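Local coordinates for N-acetyltransferase family protein (Bacillus anthracis, PDB 3LNB) that transfers acetyl groups from acetyl-coenzyme A to arylamines, and inactivates the drug sulfamethoxazole, at residues T51-G63 against Y150-P164. The protein carries 1 engineered substitution. Numbering follows the deposited sequence.
With COA (coenzyme A), chain B; FMT (formic acid), chain C.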
ATOM      1  N   THR A  51     -18.206   2.731  -8.754  1.00 17.69           N
ATOM      2  CA  THR A  51     -18.527   4.100  -8.392  1.00 18.46           C
ATOM      3  C   THR A  51     -17.829   4.447  -7.082  1.00 17.96           C
ATOM      4  O   THR A  51     -17.195   3.590  -6.456  1.00 17.23           O
ATOM      5  CB  THR A  51     -20.053   4.303  -8.220  1.00 19.26           C
ATOM      6  OG1 THR A  51     -20.532   3.484  -7.143  1.00 21.55           O
ATOM      7  CG2 THR A  51     -20.788   3.932  -9.511  1.00 20.89           C
ATOM      8  N   PHE A  52     -17.951   5.699  -6.668  1.00 17.03           N
ATOM      9  CA  PHE A  52     -17.321   6.151  -5.438  1.00 17.87           C
ATOM     10  C   PHE A  52     -17.623   5.238  -4.251  1.00 18.30           C
ATOM     11  O   PHE A  52     -16.719   4.856  -3.498  1.00 16.80           O
ATOM     12  CB  PHE A  52     -17.770   7.571  -5.113  1.00 18.78           C
ATOM     13  CG  PHE A  52     -17.155   8.124  -3.860  1.00 18.97           C
ATOM     14  CD1 PHE A  52     -15.830   8.544  -3.849  1.00 18.75           C
ATOM     15  CD2 PHE A  52     -17.896   8.208  -2.690  1.00 20.29           C
ATOM     16  CE1 PHE A  52     -15.253   9.041  -2.683  1.00 19.27           C
ATOM     17  CE2 PHE A  52     -17.329   8.704  -1.516  1.00 19.80           C
ATOM     18  CZ  PHE A  52     -16.008   9.120  -1.513  1.00 20.19           C
ATOM     19  N   ASN A  53     -18.892   4.885  -4.084  1.00 18.52           N
ATOM     20  CA  ASN A  53     -19.285   4.034  -2.976  1.00 20.76           C
ATOM     21  C   ASN A  53     -18.671   2.646  -3.035  1.00 19.24           C
ATOM     22  O   ASN A  53     -18.698   1.929  -2.048  1.00 19.75           O
ATOM     23  CB  ASN A  53     -20.815   3.928  -2.882  1.00 23.90           C
ATOM     24  CG  ASN A  53     -21.473   5.243  -2.468  1.00 26.52           C
ATOM     25  OD1 ASN A  53     -20.810   6.158  -1.970  1.00 27.68           O
ATOM     26  ND2 ASN A  53     -22.785   5.333  -2.658  1.00 27.97           N
ATOM     27  N   ASP A  54     -18.106   2.272  -4.181  1.00 19.70           N
ATOM     28  CA  ASP A  54     -17.491   0.951  -4.341  1.00 17.53           C
ATOM     29  C   ASP A  54     -16.007   0.913  -3.981  1.00 18.10           C
ATOM     30  O   ASP A  54     -15.378  -0.155  -4.019  1.00 15.98           O
ATOM     31  CB  ASP A  54     -17.646   0.463  -5.784  1.00 18.28           C
ATOM     32  CG  ASP A  54     -19.091   0.226  -6.170  1.00 18.25           C
ATOM     33  OD1 ASP A  54     -19.751  -0.575  -5.481  1.00 17.64           O
ATOM     34  OD2 ASP A  54     -19.560   0.834  -7.161  1.00 19.42           O
ATOM     35  N   LEU A  55     -15.449   2.072  -3.639  1.00 16.44           N
ATOM     36  CA  LEU A  55     -14.032   2.162  -3.308  1.00 16.74           C
ATOM     37  C   LEU A  55     -13.642   1.400  -2.043  1.00 16.95           C
ATOM     38  O   LEU A  55     -12.532   0.874  -1.948  1.00 15.57           O
ATOM     39  CB  LEU A  55     -13.610   3.632  -3.192  1.00 15.30           C
ATOM     40  CG  LEU A  55     -13.664   4.419  -4.507  1.00 17.02           C
ATOM     41  CD1 LEU A  55     -13.373   5.893  -4.265  1.00 14.49           C
ATOM     42  CD2 LEU A  55     -12.672   3.828  -5.487  1.00 17.61           C
ATOM     43  N   ASP A  56     -14.558   1.342  -1.083  1.00 15.65           N
ATOM     44  CA  ASP A  56     -14.320   0.649   0.171  1.00 17.66           C
ATOM     45  C   ASP A  56     -14.084  -0.832  -0.087  1.00 16.81           C
ATOM     46  O   ASP A  56     -13.165  -1.436   0.466  1.00 17.16           O
ATOM     47  CB  ASP A  56     -15.529   0.847   1.076  1.00 18.80           C
ATOM     48  CG  ASP A  56     -15.902   2.308   1.205  1.00 21.06           C
ATOM     49  OD1 ASP A  56     -15.427   2.965   2.152  1.00 20.88           O
ATOM     50  OD2 ASP A  56     -16.647   2.808   0.333  1.00 22.10           O
ATOM     51  N   GLU A  57     -14.927  -1.403  -0.938  1.00 17.59           N
ATOM     52  CA  GLU A  57     -14.828  -2.806  -1.301  1.00 17.73           C
ATOM     53  C   GLU A  57     -13.512  -3.066  -2.018  1.00 15.48           C
ATOM     54  O   GLU A  57     -12.870  -4.085  -1.790  1.00 15.63           O
ATOM     55  CB  GLU A  57     -16.005  -3.194  -2.198  1.00 17.88           C
ATOM     56  CG  GLU A  57     -15.806  -4.472  -2.974  1.00 21.45           C
ATOM     57  CD  GLU A  57     -17.064  -4.913  -3.690  1.00 24.43           C
ATOM     58  OE1 GLU A  57     -17.738  -4.058  -4.306  1.00 23.05           O
ATOM     59  OE2 GLU A  57     -17.374  -6.121  -3.636  1.00 26.89           O
ATOM     60  N   ILE A  58     -13.110  -2.137  -2.882  1.00 15.89           N
ATOM     61  CA  ILE A  58     -11.854  -2.288  -3.613  1.00 15.72           C
ATOM     62  C   ILE A  58     -10.686  -2.309  -2.635  1.00 14.24           C
ATOM     63  O   ILE A  58      -9.857  -3.216  -2.671  1.00 14.66           O
ATOM     64  CB  ILE A  58     -11.630  -1.136  -4.621  1.00 13.98           C
ATOM     65  CG1 ILE A  58     -12.729  -1.145  -5.681  1.00 14.72           C
ATOM     66  CG2 ILE A  58     -10.257  -1.282  -5.294  1.00 14.32           C
ATOM     67  CD1 ILE A  58     -12.718  -2.373  -6.551  1.00 16.24           C
ATOM     68  N   LEU A  59     -10.631  -1.312  -1.757  1.00 13.75           N
ATOM     69  CA  LEU A  59      -9.551  -1.217  -0.777  1.00 13.20           C
ATOM     70  C   LEU A  59      -9.515  -2.410   0.166  1.00 12.33           C
ATOM     71  O   LEU A  59      -8.446  -2.909   0.505  1.00 11.27           O
ATOM     72  CB  LEU A  59      -9.686   0.071   0.041  1.00 12.47           C
ATOM     73  CG  LEU A  59      -9.473   1.387  -0.708  1.00 13.65           C
ATOM     74  CD1 LEU A  59      -9.845   2.561   0.198  1.00 13.06           C
ATOM     75  CD2 LEU A  59      -8.019   1.481  -1.171  1.00 13.53           C
ATOM     76  N   LEU A  60     -10.687  -2.860   0.597  1.00 14.53           N
ATOM     77  CA  LEU A  60     -10.770  -3.998   1.503  1.00 15.06           C
ATOM     78  C   LEU A  60     -10.173  -5.262   0.886  1.00 14.90           C
ATOM     79  O   LEU A  60      -9.331  -5.919   1.494  1.00 15.11           O
ATOM     80  CB  LEU A  60     -12.228  -4.258   1.894  1.00 15.96           C
ATOM     81  CG  LEU A  60     -12.527  -5.611   2.549  1.00 17.03           C
ATOM     82  CD1 LEU A  60     -11.779  -5.752   3.873  1.00 16.19           C
ATOM     83  CD2 LEU A  60     -14.025  -5.724   2.761  1.00 20.37           C
ATOM     84  N   ASN A  61     -10.613  -5.601  -0.321  1.00 13.68           N
ATOM     85  CA  ASN A  61     -10.121  -6.799  -0.988  1.00 14.39           C
ATOM     86  C   ASN A  61      -8.628  -6.735  -1.272  1.00 13.56           C
ATOM     87  O   ASN A  61      -7.930  -7.743  -1.149  1.00 12.66           O
ATOM     88  CB  ASN A  61     -10.913  -7.051  -2.272  1.00 16.99           C
ATOM     89  CG  ASN A  61     -12.325  -7.557  -1.995  1.00 20.59           C
ATOM     90  OD1 ASN A  61     -12.994  -7.098  -1.067  1.00 23.03           O
ATOM     91  ND2 ASN A  61     -12.786  -8.500  -2.809  1.00 22.57           N
ATOM     92  N   MET A  62      -8.134  -5.553  -1.644  1.00 14.24           N
ATOM     93  CA  MET A  62      -6.713  -5.386  -1.912  1.00 14.11           C
ATOM     94  C   MET A  62      -5.933  -5.708  -0.647  1.00 14.58           C
ATOM     95  O   MET A  62      -4.945  -6.435  -0.688  1.00 15.13           O
ATOM     96  CB  MET A  62      -6.393  -3.949  -2.352  1.00 14.08           C
ATOM     97  CG  MET A  62      -6.812  -3.613  -3.781  1.00 14.30           C
ATOM     98  SD  MET A  62      -6.228  -1.981  -4.308  1.00 16.20           S
ATOM     99  CE  MET A  62      -4.496  -2.305  -4.609  1.00 13.53           C
ATOM    100  N   GLY A  63      -6.383  -5.168   0.481  1.00 13.80           N
ATOM    101  CA  GLY A  63      -5.698  -5.421   1.736  1.00 15.07           C
ATOM    102  C   GLY A  63      -5.698  -6.885   2.141  1.00 14.96           C
ATOM    103  O   GLY A  63      -4.736  -7.379   2.725  1.00 15.42           O
ATOM    104  N   TYR A 150      -9.873  13.284  -1.703  1.00 15.20           N
ATOM    105  CA  TYR A 150      -9.681  12.165  -0.794  1.00 14.57           C
ATOM    106  C   TYR A 150      -8.336  11.523  -1.029  1.00 13.80           C
ATOM    107  O   TYR A 150      -7.813  11.536  -2.144  1.00 14.13           O
ATOM    108  CB  TYR A 150     -10.731  11.080  -1.011  1.00 12.86           C
ATOM    109  CG  TYR A 150     -12.155  11.517  -0.820  1.00 14.68           C
ATOM    110  CD1 TYR A 150     -12.801  12.291  -1.779  1.00 13.90           C
ATOM    111  CD2 TYR A 150     -12.869  11.139   0.318  1.00 12.63           C
ATOM    112  CE1 TYR A 150     -14.124  12.679  -1.616  1.00 15.43           C
ATOM    113  CE2 TYR A 150     -14.190  11.519   0.494  1.00 14.85           C
ATOM    114  CZ  TYR A 150     -14.813  12.288  -0.478  1.00 15.91           C
ATOM    115  OH  TYR A 150     -16.123  12.651  -0.320  1.00 18.33           O
ATOM    116  N   VAL A 151      -7.772  10.962   0.030  1.00 14.44           N
ATOM    117  CA  VAL A 151      -6.519  10.238  -0.106  1.00 14.95           C
ATOM    118  C   VAL A 151      -6.940   8.784  -0.297  1.00 13.97           C
ATOM    119  O   VAL A 151      -7.787   8.271   0.437  1.00 13.74           O
ATOM    120  CB  VAL A 151      -5.629  10.339   1.163  1.00 16.16           C
ATOM    121  CG1 VAL A 151      -4.586   9.206   1.168  1.00 13.54           C
ATOM    122  CG2 VAL A 151      -4.926  11.695   1.194  1.00 14.31           C
ATOM    123  N   ILE A 152      -6.373   8.139  -1.307  1.00 14.38           N
ATOM    124  CA  ILE A 152      -6.657   6.735  -1.583  1.00 13.87           C
ATOM    125  C   ILE A 152      -5.311   6.062  -1.378  1.00 13.06           C
ATOM    126  O   ILE A 152      -4.366   6.324  -2.122  1.00 12.83           O
ATOM    127  CB  ILE A 152      -7.114   6.509  -3.044  1.00 15.34           C
ATOM    128  CG1 ILE A 152      -8.341   7.371  -3.358  1.00 15.39           C
ATOM    129  CG2 ILE A 152      -7.454   5.030  -3.258  1.00 15.50           C
ATOM    130  CD1 ILE A 152      -9.546   7.059  -2.495  1.00 14.86           C
ATOM    131  N   ASP A 153      -5.213   5.208  -0.367  1.00 11.58           N
ATOM    132  CA  ASP A 153      -3.944   4.554  -0.090  1.00 13.08           C
ATOM    133  C   ASP A 153      -4.077   3.072   0.236  1.00 12.35           C
ATOM    134  O   ASP A 153      -4.649   2.697   1.253  1.00 12.54           O
ATOM    135  CB  ASP A 153      -3.245   5.273   1.065  1.00 14.54           C
ATOM    136  CG  ASP A 153      -1.811   4.805   1.274  1.00 15.12           C
ATOM    137  OD1 ASP A 153      -1.368   3.859   0.584  1.00 16.56           O
ATOM    138  OD2 ASP A 153      -1.129   5.397   2.138  1.00 16.91           O
ATOM    139  N   ALA A 154      -3.538   2.236  -0.641  1.00 13.18           N
ATOM    140  CA  ALA A 154      -3.578   0.795  -0.444  1.00 14.50           C
ATOM    141  C   ALA A 154      -2.160   0.273  -0.271  1.00 13.74           C
ATOM    142  O   ALA A 154      -1.925  -0.930  -0.359  1.00 14.94           O
ATOM    143  CB  ALA A 154      -4.235   0.121  -1.640  1.00 13.68           C
ATOM    144  N   GLY A 155      -1.216   1.176  -0.022  1.00 13.83           N
ATOM    145  CA  GLY A 155       0.168   0.756   0.126  1.00 14.07           C
ATOM    146  C   GLY A 155       0.826   0.950   1.482  1.00 15.03           C
ATOM    147  O   GLY A 155       2.025   0.708   1.619  1.00 16.54           O
ATOM    148  N   PHE A 156       0.061   1.357   2.489  1.00 15.97           N
ATOM    149  CA  PHE A 156       0.626   1.592   3.817  1.00 16.72           C
ATOM    150  C   PHE A 156       0.742   0.331   4.691  1.00 17.50           C
ATOM    151  O   PHE A 156       0.635   0.403   5.913  1.00 16.58           O
ATOM    152  CB  PHE A 156      -0.193   2.670   4.544  1.00 15.51           C
ATOM    153  CG  PHE A 156       0.585   3.440   5.587  1.00 16.28           C
ATOM    154  CD1 PHE A 156      -0.060   4.365   6.407  1.00 14.73           C
ATOM    155  CD2 PHE A 156       1.959   3.244   5.753  1.00 16.98           C
ATOM    156  CE1 PHE A 156       0.652   5.085   7.382  1.00 15.57           C
ATOM    157  CE2 PHE A 156       2.679   3.959   6.724  1.00 17.31           C
ATOM    158  CZ  PHE A 156       2.019   4.882   7.540  1.00 14.87           C
ATOM    159  N   ALA A 157       0.956  -0.814   4.045  1.00 19.14           N
ATOM    160  CA  ALA A 157       1.123  -2.111   4.711  1.00 19.30           C
ATOM    161  C   ALA A 157       0.037  -2.508   5.707  1.00 19.22           C
ATOM    162  O   ALA A 157      -1.050  -2.924   5.312  1.00 20.15           O
ATOM    163  CB  ALA A 157       2.496  -2.171   5.386  1.00 19.02           C
ATOM    164  N   SER A 158       0.327  -2.406   6.999  1.00 18.13           N
ATOM    165  CA  SER A 158      -0.658  -2.778   8.007  1.00 18.47           C
ATOM    166  C   SER A 158      -1.535  -1.601   8.411  1.00 18.80           C
ATOM    167  O   SER A 158      -2.569  -1.790   9.052  1.00 20.78           O
ATOM    168  CB  SER A 158       0.028  -3.352   9.256  1.00 17.85           C
ATOM    169  OG  SER A 158       0.683  -2.342  10.000  1.00 16.59           O
ATOM    170  N   HIS A 159      -1.125  -0.394   8.026  1.00 16.67           N
ATOM    171  CA  HIS A 159      -1.864   0.826   8.348  1.00 15.51           C
ATOM    172  C   HIS A 159      -2.769   1.237   7.185  1.00 15.37           C
ATOM    173  O   HIS A 159      -2.684   2.355   6.685  1.00 14.31           O
ATOM    174  CB  HIS A 159      -0.874   1.953   8.660  1.00 13.88           C
ATOM    175  CG  HIS A 159       0.170   1.571   9.660  1.00 14.89           C
ATOM    176  ND1 HIS A 159      -0.138   1.225  10.958  1.00 14.05           N
ATOM    177  CD2 HIS A 159       1.513   1.437   9.542  1.00 14.67           C
ATOM    178  CE1 HIS A 159       0.969   0.893  11.597  1.00 16.62           C
ATOM    179  NE2 HIS A 159       1.986   1.013  10.759  1.00 15.78           N
ATOM    180  N   LEU A 160      -3.633   0.322   6.763  1.00 14.92           N
ATOM    181  CA  LEU A 160      -4.543   0.574   5.652  1.00 15.96           C
ATOM    182  C   LEU A 160      -5.866   1.189   6.110  1.00 15.61           C
ATOM    183  O   LEU A 160      -6.561   0.625   6.954  1.00 14.69           O
ATOM    184  CB  LEU A 160      -4.811  -0.736   4.909  1.00 15.28           C
ATOM    185  CG  LEU A 160      -3.592  -1.413   4.282  1.00 17.33           C
ATOM    186  CD1 LEU A 160      -3.993  -2.779   3.739  1.00 16.62           C
ATOM    187  CD2 LEU A 160      -3.027  -0.527   3.173  1.00 16.93           C
ATOM    188  N   PRO A 161      -6.224   2.362   5.567  1.00 15.14           N
ATOM    189  CA  PRO A 161      -7.481   3.014   5.954  1.00 14.65           C
ATOM    190  C   PRO A 161      -8.706   2.216   5.501  1.00 13.97           C
ATOM    191  O   PRO A 161      -9.730   2.197   6.185  1.00 13.49           O
ATOM    192  CB  PRO A 161      -7.388   4.372   5.267  1.00 14.12           C
ATOM    193  CG  PRO A 161      -5.908   4.636   5.269  1.00 16.01           C
ATOM    194  CD  PRO A 161      -5.363   3.298   4.824  1.00 14.84           C
ATOM    195  N   LEU A 162      -8.588   1.572   4.340  1.00 12.75           N
ATOM    196  CA  LEU A 162      -9.668   0.763   3.775  1.00 12.98           C
ATOM    197  C   LEU A 162     -10.913   1.567   3.386  1.00 12.59           C
ATOM    198  O   LEU A 162     -11.990   1.007   3.180  1.00 13.38           O
ATOM    199  CB  LEU A 162     -10.045  -0.356   4.747  1.00 12.62           C
ATOM    200  CG  LEU A 162      -8.899  -1.285   5.162  1.00 12.24           C
ATOM    201  CD1 LEU A 162      -9.442  -2.375   6.079  1.00 13.61           C
ATOM    202  CD2 LEU A 162      -8.234  -1.903   3.925  1.00 12.31           C
ATOM    203  N   HIS A 163     -10.749   2.884   3.292  1.00 13.86           N
ATOM    204  CA  HIS A 163     -11.816   3.816   2.897  1.00 12.82           C
ATOM    205  C   HIS A 163     -11.132   5.097   2.428  1.00 12.57           C
ATOM    206  O   HIS A 163     -10.031   5.416   2.874  1.00 12.44           O
ATOM    207  CB  HIS A 163     -12.705   4.218   4.086  1.00 14.27           C
ATOM    208  CG  HIS A 163     -13.343   3.072   4.801  1.00 15.63           C
ATOM    209  ND1 HIS A 163     -14.445   2.404   4.309  1.00 16.45           N
ATOM    210  CD2 HIS A 163     -13.030   2.471   5.973  1.00 14.56           C
ATOM    211  CE1 HIS A 163     -14.782   1.442   5.148  1.00 16.78           C
ATOM    212  NE2 HIS A 163     -13.940   1.461   6.166  1.00 17.60           N
ATOM    213  N   PRO A 164     -11.762   5.841   1.509  1.00 12.97           N
ATOM    214  CA  PRO A 164     -11.114   7.080   1.081  1.00 12.93           C
ATOM    215  C   PRO A 164     -11.035   7.960   2.328  1.00 13.50           C
ATOM    216  O   PRO A 164     -11.962   7.959   3.136  1.00 13.43           O
ATOM    217  CB  PRO A 164     -12.098   7.644   0.060  1.00 13.55           C
ATOM    218  CG  PRO A 164     -12.695   6.420  -0.541  1.00 11.86           C
ATOM    219  CD  PRO A 164     -12.920   5.525   0.653  1.00 13.08           C
TER
HETATM  220  N1A COA B1001      10.921  -3.116   5.794  1.00 29.98           N
HETATM  221  C2A COA B1001      11.345  -4.330   6.100  1.00 28.48           C
HETATM  222  N3A COA B1001      11.022  -4.911   7.243  1.00 26.76           N
HETATM  223  C4A COA B1001      10.245  -4.277   8.131  1.00 24.86           C
HETATM  224  C5A COA B1001       9.784  -3.000   7.847  1.00 25.43           C
HETATM  225  C6A COA B1001      10.142  -2.421   6.636  1.00 27.48           C
HETATM  226  N6A COA B1001       9.709  -1.205   6.311  1.00 26.28           N
HETATM  227  N7A COA B1001       9.034  -2.608   8.872  1.00 23.76           N
HETATM  228  C8A COA B1001       9.018  -3.597   9.763  1.00 23.07           C
HETATM  229  N9A COA B1001       9.749  -4.617   9.316  1.00 24.23           N
HETATM  230  C1B COA B1001       9.883  -5.938   9.976  1.00 23.78           C
HETATM  231  C2B COA B1001      10.454  -5.857  11.390  1.00 24.24           C
HETATM  232  O2B COA B1001      11.880  -5.744  11.335  1.00 23.28           O
HETATM  233  C3B COA B1001      10.045  -7.226  11.932  1.00 22.60           C
HETATM  234  O3B COA B1001      11.056  -8.201  11.662  1.00 20.24           O
HETATM  235  P3B COA B1001      11.282  -9.398  12.714  1.00 18.72           P
HETATM  236  O7A COA B1001      10.008 -10.005  13.159  1.00 18.05           O
HETATM  237  O8A COA B1001      12.255 -10.459  11.994  1.00 18.10           O
HETATM  238  O9A COA B1001      12.112  -8.746  13.929  1.00 17.44           O
HETATM  239  C4B COA B1001       8.768  -7.552  11.152  1.00 22.65           C
HETATM  240  O4B COA B1001       8.574  -6.474  10.221  1.00 24.59           O
HETATM  241  C5B COA B1001       7.553  -7.619  12.076  1.00 20.99           C
HETATM  242  O5B COA B1001       7.348  -6.351  12.703  1.00 21.68           O
HETATM  243  P1A COA B1001       6.267  -6.217  13.885  1.00 18.63           P
HETATM  244  O1A COA B1001       6.138  -4.643  14.193  1.00 21.67           O
HETATM  245  O2A COA B1001       6.666  -6.993  15.079  1.00 16.76           O
HETATM  246  O3A COA B1001       4.871  -6.735  13.273  1.00 20.32           O
HETATM  247  P2A COA B1001       3.914  -5.853  12.325  1.00 18.69           P
HETATM  248  O4A COA B1001       2.886  -5.113  13.318  1.00 18.19           O
HETATM  249  O5A COA B1001       3.214  -6.719  11.349  1.00 20.05           O
HETATM  250  O6A COA B1001       4.799  -4.695  11.640  1.00 18.69           O
HETATM  251  CBP COA B1001       4.663  -3.986   9.288  1.00 16.17           C
HETATM  252  CCP COA B1001       5.365  -4.856  10.335  1.00 16.90           C
HETATM  253  CDP COA B1001       3.243  -4.506   9.057  1.00 15.04           C
HETATM  254  CEP COA B1001       5.449  -4.051   7.977  1.00 14.64           C
HETATM  255  CAP COA B1001       4.618  -2.535   9.772  1.00 15.13           C
HETATM  256  OAP COA B1001       5.947  -2.081  10.037  1.00 17.17           O
HETATM  257  C9P COA B1001       3.990  -1.613   8.724  1.00 17.32           C
HETATM  258  O9P COA B1001       2.781  -1.640   8.496  1.00 17.15           O
HETATM  259  N8P COA B1001       4.853  -0.802   8.114  1.00 15.70           N
HETATM  260  C7P COA B1001       4.453   0.175   7.091  1.00 17.18           C
HETATM  261  C6P COA B1001       5.464   0.184   5.941  1.00 17.76           C
HETATM  262  C5P COA B1001       5.314   1.443   5.083  1.00 17.25           C
HETATM  263  O5P COA B1001       5.698   2.533   5.501  1.00 16.67           O
HETATM  264  N4P COA B1001       4.771   1.267   3.881  1.00 15.86           N
HETATM  265  C3P COA B1001       4.563   2.392   2.958  1.00 16.63           C
HETATM  266  C2P COA B1001       5.864   2.766   2.244  1.00 15.93           C
HETATM  267  S1P COA B1001       6.435   1.519   1.031  1.00 20.15           S
HETATM  268  C   FMT C1002     -13.172  -1.703   7.686  1.00 24.33           C
HETATM  269  O1  FMT C1002     -13.820  -0.743   8.057  1.00 26.45           O
HETATM  270  O2  FMT C1002     -12.451  -2.406   8.575  1.00 21.18           O
HETATM  271  O   HOH W   1     -13.375  -1.269   3.520  1.00 16.60           O
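L59 is the bump that fills the main hollow here: from helix 55-65 its forked end pushes in between the end of strand 148-152 with the loop residues after it, I152 to A154, and the returning chain, L162 to P164. One branch, CD2, lies 4.0 Å from A154 CB and also reaches I152 CG2; the other, CD1, sits against the peptide linking L162 to H163, 3.2 Å from H163 N. The L162 side chain in turn lies along the helix backbone, CD2 3.6 Å from L59 O and close to L60 CA. A turn further along, M62 meets the same alanine, and the bend at chi3 (76°) brings M62 CE to 3.8 Å from A154 CB, next to SD. G63 has no side chain, and L160 CD1 comes up to its CA at 3.7 Å. Toward the start of the helix, L55 CD1 rests on P164 CG (3.8 Å). F52, with CG anti to its backbone N (chi1 -179°), sends its ring up to Y150, where F52 CZ lies over one face of the Y150 ring, offset from its centre; the planes are inclined at 56°.

At the more open side, by D56 and H163, the contact turns polar. H163 ND1 donates almost straight to D56 OD1, at a doubtfully short 2.4 Å, while NE2 donates to O1 of a formic acid molecule, probably from the crystallisation liquor. A water bridges the carbonyls of D56 and L162. Beyond, the loop runs on to coenzyme A, whose O9P takes hydrogen bonds from S158 N and OG. The D153 side chain leaves the backbone on the side away from the helix, and OD2 accepts from H138 NE2, consistent with the Cys-His-Asp triad of this family. The helix thus backs the chain leading from that aspartate to the cofactor with apolar packing, and the pairing of the D56 carboxylate with the H163 imidazole, probably helped by charge, ties its edge.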